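Local coordinates for protein putative citrate lyase, alfa subunit (Streptococcus mutans, PDB 2HJ0) that belongs to the citrate lyase alpha-subunit (CitF) family and pairs with a second copy of itself, each chain an alpha/beta protein built round two large sheets, at residues Lys32-Gln37 / Ala197-Gln202; Ser68-Phe73 / Gly188-Ala193; Asn120-Gly125 / Ile144-Gly149; Gly150-Ile155 / Ala193-Lys198. One frame throughout, in Å; residues are numbered along the deposited sequence.

Contact 1. Residues Lys32-Gln37 / Ala197-Gln202; sequences KESSRQ and AKYADQ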
loop_
_atom_site.group_PDB
_atom_site.type_symbol
_atom_site.label_atom_id
_atom_site.label_comp_id
_atom_site.label_asym_id
_atom_site.label_seq_id
_atom_site.Cartn_x
_atom_site.Cartn_y
_atom_site.Cartn_z
ATOM N N LYS A 32 -9.977 10.135 12.835
ATOM C CA LYS A 32 -10.119 8.699 12.662
ATOM C C LYS A 32 -10.225 8.415 11.174
ATOM O O LYS A 32 -11.210 8.785 10.527
ATOM C CB LYS A 32 -11.378 8.199 13.361
ATOM C CG LYS A 32 -11.125 7.475 14.659
ATOM C CD LYS A 32 -10.923 5.979 14.445
ATOM C CE LYS A 32 -12.210 5.293 13.994
ATOM N NZ LYS A 32 -12.670 5.716 12.633
ATOM N N GLU A 33 -9.198 7.778 10.628
ATOM C CA GLU A 33 -9.178 7.444 9.216
ATOM C C GLU A 33 -10.405 6.621 8.864
ATOM O O GLU A 33 -10.967 5.908 9.701
ATOM C CB GLU A 33 -7.911 6.660 8.881
ATOM C CG GLU A 33 -7.813 6.209 7.430
ATOM C CD GLU A 33 -6.567 5.386 7.160
ATOM O OE1 GLU A 33 -6.327 4.398 7.890
ATOM O OE2 GLU A 33 -5.829 5.723 6.215
ATOM N N SER A 34 -10.827 6.734 7.616
ATOM C CA SER A 34 -11.982 5.998 7.127
ATOM C C SER A 34 -11.689 4.491 7.094
ATOM O O SER A 34 -10.568 4.082 6.819
ATOM C CB SER A 34 -12.316 6.512 5.722
ATOM O OG SER A 34 -13.254 5.689 5.052
ATOM N N SER A 35 -12.684 3.670 7.405
ATOM C CA SER A 35 -12.513 2.215 7.340
ATOM C C SER A 35 -13.593 1.711 6.371
ATOM O O SER A 35 -14.680 2.289 6.282
ATOM C CB SER A 35 -12.688 1.558 8.718
ATOM O OG SER A 35 -14.019 1.694 9.193
ATOM N N ARG A 36 -13.297 0.629 5.660
ATOM C CA ARG A 36 -14.219 0.082 4.680
ATOM C C ARG A 36 -14.915 -1.187 5.150
ATOM O O ARG A 36 -14.477 -1.823 6.103
ATOM C CB ARG A 36 -13.454 -0.190 3.377
ATOM C CG ARG A 36 -12.202 -0.994 3.607
ATOM C CD ARG A 36 -11.215 -0.965 2.451
ATOM N NE ARG A 36 -10.028 -1.735 2.840
ATOM C CZ ARG A 36 -9.443 -2.671 2.098
ATOM N NH1 ARG A 36 -8.377 -3.311 2.568
ATOM N NH2 ARG A 36 -9.918 -2.961 0.892
ATOM N N GLN A 37 -16.014 -1.525 4.475
ATOM C CA GLN A 37 -16.798 -2.725 4.764
ATOM C C GLN A 37 -16.341 -3.829 3.819
ATOM O O GLN A 37 -16.813 -3.930 2.680
ATOM C CB GLN A 37 -18.282 -2.453 4.549
ATOM C CG GLN A 37 -18.987 -1.903 5.754
ATOM C CD GLN A 37 -19.418 -2.986 6.719
ATOM O OE1 GLN A 37 -19.856 -2.693 7.830
ATOM N NE2 GLN A 37 -19.310 -4.247 6.297
ATOM N N ALA A 197 -9.263 2.331 -4.502
ATOM C CA ALA A 197 -9.249 0.921 -4.150
ATOM C C ALA A 197 -8.852 0.675 -2.718
ATOM O O ALA A 197 -9.053 -0.415 -2.191
ATOM C CB ALA A 197 -8.315 0.169 -5.075
ATOM N N LYS A 198 -8.290 1.688 -2.087
ATOM C CA LYS A 198 -7.845 1.558 -0.711
ATOM C C LYS A 198 -8.934 1.910 0.307
ATOM O O LYS A 198 -8.990 1.330 1.384
ATOM C CB LYS A 198 -6.616 2.442 -0.531
ATOM C CG LYS A 198 -5.990 2.448 0.837
ATOM C CD LYS A 198 -4.653 3.209 0.788
ATOM C CE LYS A 198 -3.695 2.592 -0.267
ATOM N NZ LYS A 198 -2.374 3.289 -0.427
ATOM N N TYR A 199 -9.817 2.836 -0.044
ATOM C CA TYR A 199 -10.865 3.236 0.876
ATOM C C TYR A 199 -12.293 2.839 0.506
ATOM O O TYR A 199 -13.186 2.895 1.342
ATOM C CB TYR A 199 -10.799 4.741 1.073
ATOM C CG TYR A 199 -9.569 5.170 1.801
ATOM C CD1 TYR A 199 -9.463 5.014 3.188
ATOM C CD2 TYR A 199 -8.495 5.719 1.109
ATOM C CE1 TYR A 199 -8.300 5.402 3.869
ATOM C CE2 TYR A 199 -7.333 6.106 1.766
ATOM C CZ TYR A 199 -7.237 5.948 3.144
ATOM O OH TYR A 199 -6.087 6.332 3.795
ATOM N N ALA A 200 -12.508 2.452 -0.743
ATOM C CA ALA A 200 -13.837 2.067 -1.198
ATOM C C ALA A 200 -14.270 0.748 -0.565
ATOM O O ALA A 200 -13.433 -0.100 -0.230
ATOM C CB ALA A 200 -13.852 1.945 -2.729
ATOM N N ASP A 201 -15.579 0.579 -0.390
ATOM C CA ASP A 201 -16.091 -0.655 0.190
ATOM C C ASP A 201 -15.920 -1.813 -0.783
ATOM O O ASP A 201 -15.369 -2.856 -0.438
ATOM C CB ASP A 201 -17.560 -0.502 0.572
ATOM C CG ASP A 201 -17.733 0.193 1.899
ATOM O OD1 ASP A 201 -16.740 0.289 2.659
ATOM O OD2 ASP A 201 -18.864 0.637 2.197
ATOM N N GLN A 202 -16.409 -1.618 -1.998
ATOM C CA GLN A 202 -16.280 -2.618 -3.026
ATOM C C GLN A 202 -15.553 -2.017 -4.226
ATOM O O GLN A 202 -15.839 -0.887 -4.653
ATOM C CB GLN A 202 -17.653 -3.145 -3.426
ATOM C CG GLN A 202 -18.074 -4.311 -2.588
ATOM C CD GLN A 202 -19.246 -5.016 -3.164
ATOM O OE1 GLN A 202 -20.333 -4.459 -3.251
ATOM N NE2 GLN A 202 -19.043 -6.257 -3.574
#
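The carboxylate of D201 and the hydroxyl of Y199 hold the two ends of the extended segment 32-37. At one end the backbone N of Q37 donates to D201 OD1 over 2.7 Å, a nearly straight bond of 170° whose donor stands above the carboxylate plane. At the other end Y199 OH donates to E33 OE2 over 2.5 Å, meeting that oxygen on its anti side and somewhat out of the carboxylate plane. E33 reaches the ring with CG anti to the backbone N (chi1 178°) and a straight chain beyond, and its side chain crosses that of Y199 at about a right angle.

These bonds illustrate how a loop can be joined to the C-terminal end of a helix: helix 191-199 finishes here, A200 has left helical geometry, and the chain turns into strand 202-207, in the parallel part of the large mixed sheet. Segment 32-37 also takes part in the dimer interface: K32 and Q37 pair antiparallel with a strand of the second subunit. The charged ends meet there too, E33 OE1 in a salt bridge with R36 NE of the second subunit and R36 NE in one with E33 OE1 of the second subunit.

Between the two bonds R36 passes the helix end with its aliphatic part. Its CB lies 3.4 Å from D201 OD1, while CD comes within 3.4 Å of K198 O and 3.6 Å of A200 O. S34 adds looser packing at the Y199 ring: S34 O sits at the ring edge near its plane, and S34 CB is 4.1 Å from Y199 CD1.

Contact 2. Residues Ser68-Phe73 / Gly188-Ala193; sequences SFHHHF and GSLGYA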
loop_
_atom_site.group_PDB
_atom_site.type_symbol
_atom_site.label_atom_id
_atom_site.label_comp_id
_atom_site.label_asym_id
_atom_site.label_seq_id
_atom_site.Cartn_x
_atom_site.Cartn_y
_atom_site.Cartn_z
ATOM N N SER A 68 -17.184 5.633 -7.749
ATOM C CA SER A 68 -16.045 6.428 -8.217
ATOM C C SER A 68 -15.373 5.848 -9.459
ATOM O O SER A 68 -15.599 4.689 -9.829
ATOM C CB SER A 68 -15.007 6.560 -7.102
ATOM O OG SER A 68 -14.636 5.289 -6.592
ATOM N N PHE A 69 -14.534 6.678 -10.081
ATOM C CA PHE A 69 -13.780 6.329 -11.289
ATOM C C PHE A 69 -12.533 7.198 -11.310
ATOM O O PHE A 69 -12.478 8.197 -10.604
ATOM C CB PHE A 69 -14.568 6.642 -12.569
ATOM C CG PHE A 69 -15.972 6.120 -12.576
ATOM C CD1 PHE A 69 -17.007 6.852 -12.005
ATOM C CD2 PHE A 69 -16.264 4.898 -13.163
ATOM C CE1 PHE A 69 -18.313 6.369 -12.017
ATOM C CE2 PHE A 69 -17.560 4.407 -13.183
ATOM C CZ PHE A 69 -18.586 5.145 -12.609
ATOM N N HIS A 70 -11.534 6.829 -12.113
ATOM C CA HIS A 70 -10.339 7.654 -12.200
ATOM C C HIS A 70 -10.225 8.204 -13.620
ATOM O O HIS A 70 -10.914 7.732 -14.522
ATOM C CB HIS A 70 -9.092 6.865 -11.831
ATOM C CG HIS A 70 -8.699 5.845 -12.845
ATOM N ND1 HIS A 70 -8.874 4.494 -12.643
ATOM C CD2 HIS A 70 -8.190 5.982 -14.092
ATOM C CE1 HIS A 70 -8.498 3.840 -13.727
ATOM N NE2 HIS A 70 -8.080 4.720 -14.621
ATOM N N HIS A 71 -9.375 9.207 -13.822
ATOM C CA HIS A 71 -9.218 9.800 -15.152
ATOM C C HIS A 71 -7.833 9.629 -15.791
ATOM O O HIS A 71 -7.399 10.474 -16.595
ATOM C CB HIS A 71 -9.559 11.295 -15.105
ATOM C CG HIS A 71 -8.599 12.113 -14.303
ATOM N ND1 HIS A 71 -8.497 12.011 -12.933
ATOM C CD2 HIS A 71 -7.665 13.018 -14.680
ATOM C CE1 HIS A 71 -7.542 12.814 -12.501
ATOM N NE2 HIS A 71 -7.018 13.435 -13.542
ATOM N N HIS A 72 -7.144 8.539 -15.471
ATOM C CA HIS A 72 -5.812 8.349 -16.041
ATOM C C HIS A 72 -5.807 8.128 -17.548
ATOM O O HIS A 72 -4.787 8.326 -18.201
ATOM C CB HIS A 72 -5.080 7.211 -15.331
ATOM C CG HIS A 72 -4.467 7.614 -14.031
ATOM N ND1 HIS A 72 -4.876 7.098 -12.821
ATOM C CD2 HIS A 72 -3.457 8.470 -13.751
ATOM C CE1 HIS A 72 -4.144 7.616 -11.851
ATOM N NE2 HIS A 72 -3.272 8.450 -12.389
ATOM N N PHE A 73 -6.947 7.736 -18.100
ATOM C CA PHE A 73 -7.050 7.517 -19.546
ATOM C C PHE A 73 -7.487 8.802 -20.258
ATOM O O PHE A 73 -7.573 8.862 -21.494
ATOM C CB PHE A 73 -8.048 6.403 -19.856
ATOM C CG PHE A 73 -7.551 5.048 -19.492
ATOM C CD1 PHE A 73 -8.241 4.258 -18.587
ATOM C CD2 PHE A 73 -6.373 4.565 -20.049
ATOM C CE1 PHE A 73 -7.768 3.006 -18.242
ATOM C CE2 PHE A 73 -5.884 3.313 -19.715
ATOM C CZ PHE A 73 -6.579 2.529 -18.811
ATOM N N GLY A 188 0.264 4.280 -17.581
ATOM C CA GLY A 188 1.326 4.526 -16.629
ATOM C C GLY A 188 0.867 4.476 -15.181
ATOM O O GLY A 188 0.289 3.486 -14.731
ATOM N N SER A 189 1.129 5.550 -14.446
ATOM C CA SER A 189 0.744 5.618 -13.055
ATOM C C SER A 189 -0.762 5.476 -12.846
ATOM O O SER A 189 -1.560 5.709 -13.759
ATOM C CB SER A 189 1.209 6.933 -12.450
ATOM O OG SER A 189 0.714 7.062 -11.130
ATOM N N LEU A 190 -1.133 5.079 -11.633
ATOM C CA LEU A 190 -2.528 4.903 -11.242
ATOM C C LEU A 190 -2.772 5.552 -9.886
ATOM O O LEU A 190 -3.601 5.084 -9.111
ATOM C CB LEU A 190 -2.866 3.424 -11.156
ATOM C CG LEU A 190 -3.048 2.727 -12.494
ATOM C CD1 LEU A 190 -3.347 1.258 -12.252
ATOM C CD2 LEU A 190 -4.192 3.389 -13.274
ATOM N N GLY A 191 -2.045 6.636 -9.625
ATOM C CA GLY A 191 -2.151 7.347 -8.366
ATOM C C GLY A 191 -3.527 7.794 -7.908
ATOM O O GLY A 191 -3.804 7.787 -6.710
ATOM N N TYR A 192 -4.394 8.196 -8.827
ATOM C CA TYR A 192 -5.708 8.624 -8.389
ATOM C C TYR A 192 -6.558 7.389 -8.082
ATOM O O TYR A 192 -7.302 7.382 -7.112
ATOM C CB TYR A 192 -6.382 9.521 -9.439
ATOM C CG TYR A 192 -5.593 10.779 -9.761
ATOM C CD1 TYR A 192 -5.159 11.638 -8.745
ATOM C CD2 TYR A 192 -5.215 11.071 -11.079
ATOM C CE1 TYR A 192 -4.354 12.751 -9.034
ATOM C CE2 TYR A 192 -4.414 12.178 -11.383
ATOM C CZ TYR A 192 -3.981 13.012 -10.358
ATOM O OH TYR A 192 -3.152 14.078 -10.641
ATOM N N ALA A 193 -6.430 6.328 -8.875
ATOM C CA ALA A 193 -7.220 5.125 -8.625
ATOM C C ALA A 193 -6.770 4.352 -7.387
ATOM O O ALA A 193 -7.584 3.715 -6.712
ATOM C CB ALA A 193 -7.183 4.212 -9.834
#
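H71, H72 and Y192 form an aromatic cluster where the loop after strand 66-69 meets the start of helix 191-199. The loop leaves the carboxyl end of a parallel strand, the usual place for pockets in Rossmann-like alpha/beta folds. A citric acid molecule, probably from the crystallisation liquor, lies about 3 Å from the H71 side chain.

The cluster shows how rings can pack with little overlap. H71 and Y192 have planes 19° apart and centroids separated by 4.8 Å, but they are slid past one another, and the nearest atoms are on the CE1 side of H71 and at CD2 and CE2 of Y192. H72 pairs with the same tyrosine in a similarly displaced way, its centroid 5.0 Å from that of Y192. Each ring has a polar partner elsewhere in the chain: H71 ND1 bonds to S100 OG, H72 NE2 to V328 O, and Y192 OH to Q329 OE1.

H70 CB packs 3.8 Å from A193 CB. H72 has CG anti to its carbonyl carbon (chi1 -81°), and its ring lies against the turn that precedes the helix. There S189 OG accepts from G191 N over 3.2 Å, making an ST turn. From the same turn, S189 O stands 3.3 Å above the H72 ring plane, over its centre.

Contact 3. Residues Asn120-Gly125 / Ile144-Gly149; sequences NITSSG and IIRSHG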
loop_
_atom_site.group_PDB
_atom_site.type_symbol
_atom_site.label_atom_id
_atom_site.label_comp_id
_atom_site.label_asym_id
_atom_site.label_seq_id
_atom_site.Cartn_x
_atom_site.Cartn_y
_atom_site.Cartn_z
ATOM N N ASN A 120 -25.481 13.819 -7.931
ATOM C CA ASN A 120 -24.390 14.521 -7.253
ATOM C C ASN A 120 -23.065 14.166 -7.913
ATOM O O ASN A 120 -22.813 13.010 -8.257
ATOM C CB ASN A 120 -24.328 14.151 -5.768
ATOM C CG ASN A 120 -25.462 14.752 -4.975
ATOM O OD1 ASN A 120 -26.619 14.420 -5.189
ATOM N ND2 ASN A 120 -25.138 15.647 -4.057
ATOM N N ILE A 121 -22.215 15.169 -8.068
ATOM C CA ILE A 121 -20.921 14.994 -8.712
ATOM C C ILE A 121 -19.810 15.675 -7.920
ATOM O O ILE A 121 -20.005 16.764 -7.389
ATOM C CB ILE A 121 -20.929 15.628 -10.125
ATOM C CG1 ILE A 121 -22.095 15.072 -10.956
ATOM C CG2 ILE A 121 -19.591 15.387 -10.812
ATOM C CD1 ILE A 121 -22.255 15.746 -12.333
ATOM N N THR A 122 -18.652 15.030 -7.834
ATOM C CA THR A 122 -17.494 15.633 -7.173
ATOM C C THR A 122 -16.238 15.243 -7.953
ATOM O O THR A 122 -16.087 14.084 -8.359
ATOM C CB THR A 122 -17.349 15.196 -5.690
ATOM O OG1 THR A 122 -16.215 15.860 -5.120
ATOM C CG2 THR A 122 -17.180 13.680 -5.559
ATOM N N SER A 123 -15.370 16.217 -8.216
ATOM C CA SER A 123 -14.121 15.949 -8.926
ATOM C C SER A 123 -13.236 17.173 -9.069
ATOM O O SER A 123 -13.504 18.233 -8.492
ATOM C CB SER A 123 -14.382 15.344 -10.310
ATOM O OG SER A 123 -14.818 16.307 -11.237
ATOM N N SER A 124 -12.162 17.003 -9.832
ATOM C CA SER A 124 -11.211 18.074 -10.056
ATOM C C SER A 124 -11.771 19.039 -11.086
ATOM O O SER A 124 -11.786 20.254 -10.880
ATOM C CB SER A 124 -9.873 17.490 -10.530
ATOM O OG SER A 124 -8.984 18.507 -10.966
ATOM N N GLY A 125 -12.251 18.493 -12.197
ATOM C CA GLY A 125 -12.792 19.347 -13.234
ATOM C C GLY A 125 -13.935 18.736 -14.009
ATOM O O GLY A 125 -14.308 17.587 -13.798
ATOM N N ILE A 144 -19.567 19.390 -6.422
ATOM C CA ILE A 144 -18.559 19.697 -5.401
ATOM C C ILE A 144 -17.159 19.560 -5.998
ATOM O O ILE A 144 -16.718 18.462 -6.333
ATOM C CB ILE A 144 -18.639 18.737 -4.192
ATOM C CG1 ILE A 144 -20.004 18.854 -3.505
ATOM C CG2 ILE A 144 -17.522 19.063 -3.196
ATOM C CD1 ILE A 144 -20.298 20.227 -2.959
ATOM N N ILE A 145 -16.447 20.661 -6.141
ATOM C CA ILE A 145 -15.117 20.545 -6.700
ATOM C C ILE A 145 -14.083 20.520 -5.603
ATOM O O ILE A 145 -14.115 21.335 -4.683
ATOM C CB ILE A 145 -14.817 21.689 -7.658
ATOM C CG1 ILE A 145 -15.519 21.419 -8.984
ATOM C CG2 ILE A 145 -13.324 21.818 -7.872
ATOM C CD1 ILE A 145 -15.590 22.604 -9.831
ATOM N N ARG A 146 -13.173 19.562 -5.700
ATOM C CA ARG A 146 -12.103 19.416 -4.727
ATOM C C ARG A 146 -10.776 19.263 -5.473
ATOM O O ARG A 146 -10.754 18.757 -6.588
ATOM C CB ARG A 146 -12.330 18.166 -3.882
ATOM C CG ARG A 146 -13.647 18.084 -3.145
ATOM C CD ARG A 146 -13.564 16.939 -2.131
ATOM N NE ARG A 146 -14.563 17.051 -1.083
ATOM C CZ ARG A 146 -15.806 16.597 -1.182
ATOM N NH1 ARG A 146 -16.644 16.770 -0.178
ATOM N NH2 ARG A 146 -16.209 15.948 -2.266
ATOM N N SER A 147 -9.676 19.688 -4.854
ATOM C CA SER A 147 -8.353 19.553 -5.446
ATOM C C SER A 147 -7.971 18.075 -5.336
ATOM O O SER A 147 -8.637 17.315 -4.621
ATOM C CB SER A 147 -7.335 20.408 -4.680
ATOM O OG SER A 147 -7.124 19.920 -3.359
ATOM N N HIS A 148 -6.918 17.647 -6.035
ATOM C CA HIS A 148 -6.518 16.239 -5.925
ATOM C C HIS A 148 -6.278 15.892 -4.451
ATOM O O HIS A 148 -6.655 14.812 -4.001
ATOM C CB HIS A 148 -5.259 15.941 -6.749
ATOM C CG HIS A 148 -5.466 16.070 -8.223
ATOM N ND1 HIS A 148 -6.626 15.661 -8.847
ATOM C CD2 HIS A 148 -4.662 16.555 -9.200
ATOM C CE1 HIS A 148 -6.526 15.892 -10.145
ATOM N NE2 HIS A 148 -5.345 16.434 -10.385
ATOM N N GLY A 149 -5.660 16.811 -3.712
ATOM C CA GLY A 149 -5.427 16.573 -2.304
ATOM C C GLY A 149 -6.738 16.585 -1.523
ATOM O O GLY A 149 -6.958 15.760 -0.631
#
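T122 OG1 joins the two strands from the side, donating to I144 O over 2.9 Å and receiving a weak bond of 2.9 Å from R146 NH2. The torsion that sets OG1 anti to the backbone N (chi1 -178°) brings the hydroxyl to that carbonyl. I144 O is gripped twice, because S123 N also donates to it over 3.2 Å. R146 reaches T122 with an extended chain from CG to NE, and the methyl I144 CG2 lies 3.5 Å above one face of the R146 guanidinium, toward the rim.

The regular backbone bonds continue the pairing, with I144 N bound to I121 O at 2.8 Å and R146 N to S123 O at 3.1 Å. T122 thereby bridges I144, and their side chains share one face of the sheet; S123 bridges I145 on the other face, where I145 CG2 packs against S123 O. Past the paired residues S124 CB touches H148 CE1 at 3.7 Å.

A second shell surrounds these groups. The stronger hold on R146 is a salt bridge from NE to E498, and S124 OG is bonded to G398 N. S147, at the N-cap position, caps helix 148-157 through OG, which accepts from G150 N. The citric acid molecule also comes within about 3 Å of the H148 side chain, at the carboxyl ends of the strands.

The example is a classic beta-alpha-beta crossover: strand 118-123 and strand 143-145 run parallel as neighbours in the sheet, linked through helix 127-135.

Contact 4. Residues Gly150-Ile155 / Ala193-Lys198; sequences GRARAI and AMIDAK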
loop_
_atom_site.group_PDB
_atom_site.type_symbol
_atom_site.label_atom_id
_atom_site.label_comp_id
_atom_site.label_asym_id
_atom_site.label_seq_id
_atom_site.Cartn_x
_atom_site.Cartn_y
_atom_site.Cartn_z
ATOM N N GLY A 150 -7.624 17.525 -1.859
ATOM C CA GLY A 150 -8.906 17.607 -1.178
ATOM C C GLY A 150 -9.715 16.326 -1.289
ATOM O O GLY A 150 -10.362 15.891 -0.332
ATOM N N ARG A 151 -9.689 15.725 -2.474
ATOM C CA ARG A 151 -10.414 14.487 -2.708
ATOM C C ARG A 151 -9.806 13.392 -1.841
ATOM O O ARG A 151 -10.513 12.603 -1.204
ATOM C CB ARG A 151 -10.320 14.093 -4.179
ATOM C CG ARG A 151 -10.999 12.772 -4.510
ATOM C CD ARG A 151 -10.860 12.462 -5.980
ATOM N NE ARG A 151 -11.760 11.400 -6.394
ATOM C CZ ARG A 151 -11.540 10.109 -6.190
ATOM N NH1 ARG A 151 -10.433 9.704 -5.574
ATOM N NH2 ARG A 151 -12.436 9.223 -6.601
ATOM N N ALA A 152 -8.480 13.340 -1.826
ATOM C CA ALA A 152 -7.805 12.349 -1.018
ATOM C C ALA A 152 -8.130 12.631 0.454
ATOM O O ALA A 152 -8.404 11.706 1.205
ATOM C CB ALA A 152 -6.297 12.401 -1.272
ATOM N N ARG A 153 -8.114 13.900 0.860
ATOM C CA ARG A 153 -8.424 14.243 2.243
ATOM C C ARG A 153 -9.843 13.799 2.595
ATOM O O ARG A 153 -10.050 13.119 3.599
ATOM C CB ARG A 153 -8.308 15.743 2.487
ATOM C CG ARG A 153 -8.585 16.140 3.942
ATOM C CD ARG A 153 -9.483 17.376 4.035
ATOM N NE ARG A 153 -10.853 17.100 3.603
ATOM C CZ ARG A 153 -11.488 17.777 2.650
ATOM N NH1 ARG A 153 -10.874 18.769 2.026
ATOM N NH2 ARG A 153 -12.735 17.471 2.321
ATOM N N ALA A 154 -10.816 14.179 1.768
ATOM C CA ALA A 154 -12.213 13.806 2.021
ATOM C C ALA A 154 -12.413 12.304 2.168
ATOM O O ALA A 154 -13.041 11.854 3.127
ATOM C CB ALA A 154 -13.116 14.327 0.926
ATOM N N ILE A 155 -11.883 11.528 1.230
ATOM C CA ILE A 155 -12.044 10.092 1.289
ATOM C C ILE A 155 -11.421 9.516 2.554
ATOM O O ILE A 155 -12.003 8.649 3.192
ATOM C CB ILE A 155 -11.449 9.426 0.035
ATOM C CG1 ILE A 155 -12.193 9.948 -1.196
ATOM C CG2 ILE A 155 -11.552 7.903 0.134
ATOM C CD1 ILE A 155 -11.734 9.380 -2.512
ATOM N N ALA A 193 -6.430 6.328 -8.875
ATOM C CA ALA A 193 -7.220 5.125 -8.625
ATOM C C ALA A 193 -6.770 4.352 -7.387
ATOM O O ALA A 193 -7.584 3.715 -6.712
ATOM C CB ALA A 193 -7.183 4.212 -9.834
HETATM N N MSE A 194 -5.480 4.411 -7.082
HETATM C CA MSE A 194 -4.948 3.685 -5.929
HETATM C C MSE A 194 -5.600 4.050 -4.612
HETATM O O MSE A 194 -5.717 3.211 -3.721
HETATM C CB MSE A 194 -3.432 3.878 -5.816
HETATM C CG MSE A 194 -2.636 3.011 -6.776
HETATM SE SE MSE A 194 -0.810 3.613 -7.036
HETATM C CE MSE A 194 0.117 2.385 -5.860
ATOM N N ILE A 195 -6.023 5.296 -4.477
ATOM C CA ILE A 195 -6.653 5.699 -3.239
ATOM C C ILE A 195 -8.076 5.158 -3.193
ATOM O O ILE A 195 -8.550 4.758 -2.146
ATOM C CB ILE A 195 -6.649 7.212 -3.098
ATOM C CG1 ILE A 195 -7.403 7.613 -1.842
ATOM C CG2 ILE A 195 -7.262 7.851 -4.315
ATOM C CD1 ILE A 195 -7.342 9.087 -1.587
ATOM N N ASP A 196 -8.747 5.125 -4.337
ATOM C CA ASP A 196 -10.091 4.594 -4.391
ATOM C C ASP A 196 -10.115 3.160 -3.923
ATOM O O ASP A 196 -10.888 2.800 -3.055
ATOM C CB ASP A 196 -10.623 4.629 -5.815
ATOM C CG ASP A 196 -11.005 6.017 -6.255
ATOM O OD1 ASP A 196 -10.185 6.939 -6.073
ATOM O OD2 ASP A 196 -12.123 6.185 -6.783
ATOM N N ALA A 197 -9.263 2.331 -4.502
ATOM C CA ALA A 197 -9.249 0.921 -4.150
ATOM C C ALA A 197 -8.852 0.675 -2.718
ATOM O O ALA A 197 -9.053 -0.415 -2.191
ATOM C CB ALA A 197 -8.315 0.169 -5.075
ATOM N N LYS A 198 -8.290 1.688 -2.087
ATOM C CA LYS A 198 -7.845 1.558 -0.711
ATOM C C LYS A 198 -8.934 1.910 0.307
ATOM O O LYS A 198 -8.990 1.330 1.384
ATOM C CB LYS A 198 -6.616 2.442 -0.531
ATOM C CG LYS A 198 -5.990 2.448 0.837
ATOM C CD LYS A 198 -4.653 3.209 0.788
ATOM C CE LYS A 198 -3.695 2.592 -0.267
ATOM N NZ LYS A 198 -2.374 3.289 -0.427
#
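D196 OD1 takes two bonds from the R151 guanidinium, 2.8 Å from NH1 and a weaker 3.2 Å from NH2. The second oxygen, D196 OD2, accepts from R151 NH2 at 3.1 Å, so the arginine grips the carboxylate end-on with both terminal nitrogens, one to each oxygen. Guanidinium and carboxylate are nearly coplanar, 8° apart, and both oxygens are met on their syn sides. R151 spans the gap with CG anti to the backbone N (chi1 177°) and a chain extended as far as NE.

The buried pair has further partners in the sheet: S68 OG bonds to D196 OD2, and R151 NH2 also donates to A98 O. Shared polar contacts of this kind fix the rotation of both groups and would be expected to stabilise their opposite charges.

Beside the salt bridge I195 supplies the apolar half of the contact. Its extended side chain points its end methyl at the neighbouring helix, where CD1 packs 3.5 Å from A152 CB and, more loosely, 4.4 Å from I155 CB. The branch methyl I195 CG2 lies 3.9 Å from R151 NH1, at the edge of the guanidinium.

Across these segments the two helix axes approach to 10.8 Å with their directions only 7° apart. Near-parallel helices beside the parallel strands of a mixed sheet, each followed in the chain by one of those strands, 164-169 and 202-207, are characteristic of Rossmann-like alpha/beta folds.

From the N terminus, residues 32-37 open contact 1, which closes at 197-202 and encloses contacts 2 and 3; contact 4 ends on the same stretch, sharing A197 and K198. Residues 68-73 then open contact 2. Inside it contact 3 makes the shortest loop, from 120-125 to 144-149, and 150-155 then opens contact 4. Contact 2 closes at 188-193 before contact 4 closes at 193-198, so these two cross, sharing A193. Helix 191-199 serves three contacts: its start meets the loop after strand 66-69, its middle helix 148-157, and its end the segment at the subunit interface. Helix 148-157 joins contacts 3 and 4, while H148 and Y192 bring contacts 2 and 3 together.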